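PDB 6VXC: trans-4-hydroxy-L-proline dehydratase from Clostridioides difficile 70-100-2010, which uses a glycyl radical to dehydrate trans-4-hydroxy-L-proline to (S)-1-pyrroline-5-carboxylate in the anaerobic breakdown of hydroxyproline. Local coordinates for residues L797-E800 and I801-R804. Numbering follows the deposited sequence.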
ATOM      1  N   LEU A 797      10.121  16.377   2.268  1.00 14.59           N
ATOM      2  CA  LEU A 797       9.659  15.250   3.072  1.00 13.86           C
ATOM      3  C   LEU A 797      10.576  15.012   4.268  1.00 13.93           C
ATOM      4  O   LEU A 797      10.105  14.767   5.381  1.00 14.04           O
ATOM      5  CB  LEU A 797       9.572  13.998   2.200  1.00 11.88           C
ATOM      6  CG  LEU A 797       9.150  12.684   2.872  1.00 11.11           C
ATOM      7  CD1 LEU A 797       7.881  12.852   3.728  1.00 10.20           C
ATOM      8  CD2 LEU A 797       8.955  11.619   1.812  1.00  8.73           C
ATOM      9  N   GLN A 798      11.889  15.094   4.058  1.00 14.96           N
ATOM     10  CA  GLN A 798      12.822  15.019   5.174  1.00 14.06           C
ATOM     11  C   GLN A 798      12.468  16.031   6.255  1.00 14.77           C
ATOM     12  O   GLN A 798      12.414  15.696   7.447  1.00 13.83           O
ATOM     13  CB  GLN A 798      14.247  15.261   4.686  1.00 11.53           C
ATOM     14  CG  GLN A 798      14.811  14.165   3.817  1.00 11.80           C
ATOM     15  CD  GLN A 798      16.213  14.507   3.350  1.00 14.11           C
ATOM     16  OE1 GLN A 798      16.644  15.653   3.471  1.00 15.22           O
ATOM     17  NE2 GLN A 798      16.938  13.513   2.832  1.00 14.01           N
ATOM     18  N   ASP A 799      12.239  17.285   5.853  1.00 14.05           N
ATOM     19  CA  ASP A 799      11.904  18.322   6.820  1.00 11.95           C
ATOM     20  C   ASP A 799      10.546  18.087   7.472  1.00 12.03           C
ATOM     21  O   ASP A 799      10.331  18.511   8.612  1.00 14.59           O
ATOM     22  CB  ASP A 799      11.945  19.702   6.148  1.00 14.06           C
ATOM     23  CG  ASP A 799      13.374  20.160   5.829  1.00 18.62           C
ATOM     24  OD1 ASP A 799      14.328  19.510   6.303  1.00 20.37           O
ATOM     25  OD2 ASP A 799      13.533  21.169   5.115  1.00 21.25           O
ATOM     26  N   GLU A 800       9.603  17.465   6.762  1.00 13.09           N
ATOM     27  CA  GLU A 800       8.331  17.127   7.391  1.00 13.53           C
ATOM     28  C   GLU A 800       8.564  16.164   8.552  1.00 13.53           C
ATOM     29  O   GLU A 800       8.118  16.406   9.678  1.00 14.43           O
ATOM     30  CB  GLU A 800       7.379  16.533   6.339  1.00 12.30           C
ATOM     31  CG  GLU A 800       5.924  16.316   6.795  1.00 10.34           C
ATOM     32  CD  GLU A 800       5.707  14.979   7.534  1.00  9.83           C
ATOM     33  OE1 GLU A 800       5.394  14.995   8.737  1.00 14.14           O
ATOM     34  OE2 GLU A 800       5.845  13.912   6.906  1.00 15.29           O
ATOM     35  N   ILE A 801       9.351  15.115   8.310  1.00 11.35           N
ATOM     36  CA  ILE A 801       9.629  14.108   9.339  1.00 13.84           C
ATOM     37  C   ILE A 801      10.354  14.727  10.530  1.00 11.91           C
ATOM     38  O   ILE A 801      10.020  14.456  11.690  1.00 13.25           O
ATOM     39  CB  ILE A 801      10.439  12.947   8.731  1.00 12.08           C
ATOM     40  CG1 ILE A 801       9.571  12.181   7.722  1.00 14.46           C
ATOM     41  CG2 ILE A 801      11.046  12.038   9.845  1.00 13.59           C
ATOM     42  CD1 ILE A 801      10.331  11.279   6.809  1.00 10.96           C
ATOM     43  N   ILE A 802      11.349  15.572  10.261  1.00 12.09           N
ATOM     44  CA  ILE A 802      12.109  16.222  11.322  1.00 12.35           C
ATOM     45  C   ILE A 802      11.220  17.130  12.166  1.00 14.01           C
ATOM     46  O   ILE A 802      11.482  17.335  13.355  1.00 13.40           O
ATOM     47  CB  ILE A 802      13.286  17.020  10.722  1.00 12.81           C
ATOM     48  CG1 ILE A 802      14.309  16.076  10.082  1.00 16.19           C
ATOM     49  CG2 ILE A 802      13.918  17.895  11.792  1.00 16.12           C
ATOM     50  CD1 ILE A 802      15.345  16.770   9.195  1.00 17.29           C
ATOM     51  N   GLY A 803      10.203  17.735  11.554  1.00 14.20           N
ATOM     52  CA  GLY A 803       9.299  18.625  12.251  1.00 14.10           C
ATOM     53  C   GLY A 803       8.238  17.941  13.078  1.00 15.95           C
ATOM     54  O   GLY A 803       7.539  18.622  13.835  1.00 16.81           O
ATOM     55  N   ARG A 804       8.114  16.616  12.981  1.00 14.19           N
ATOM     56  CA  ARG A 804       7.119  15.920  13.787  1.00 14.93           C
ATOM     57  C   ARG A 804       7.468  16.058  15.268  1.00 13.93           C
ATOM     58  O   ARG A 804       8.631  16.201  15.642  1.00 16.95           O
ATOM     59  CB  ARG A 804       7.015  14.447  13.373  1.00 13.84           C
ATOM     60  CG  ARG A 804       6.526  14.237  11.943  1.00 12.18           C
ATOM     61  CD  ARG A 804       6.525  12.763  11.551  1.00 12.95           C
ATOM     62  NE  ARG A 804       6.239  12.546  10.132  1.00 11.64           N
ATOM     63  CZ  ARG A 804       6.253  11.350   9.544  1.00 13.38           C
ATOM     64  NH1 ARG A 804       6.535  10.254  10.246  1.00 12.43           N
ATOM     65  NH2 ARG A 804       5.982  11.246   8.252  1.00 12.31           N
TER
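Leu797 and Ile801 sit one turn apart on helix 795-803, the last helix of the glycine radical domain, and their CD1 methyls meet at 4.2 Å. In the backbone, Ile801 N donates to Leu797 O at 3.0 Å, a nearly straight i to i+4 bond. Gln798 O accepts from Ile802 N over the same length; its side-chain amide turns to Phe790 and Gln770. At Asp799 the backbone bond bends: Gly803 N reaches Asp799 O with an N-H...O angle of 141° and, weakly, Glu800 O, while the carboxylate binds Arg795 and Gln770. Glu800 makes the main side-chain link, an i to i+4 salt bridge to Arg804. A bend at chi2 (-84°) swings its carboxylate toward Arg804, whose chain runs extended to NE. The two flat groups lie 28° apart, and CG1 of Ile801 lies against one guanidinium face, displaced toward its rim. Lys696 and His668 also bind this carboxylate; Val783 O, just after strand 780-782 and two residues before Gly785, whose radical is absent from this structure, accepts from Arg804 NH2. The grip is side-on: Arg804 NE to Glu800 OE1 spans 2.9 Å, and Arg804 NH2 meets the syn lone pair of Glu800 OE2 at 3.0 Å.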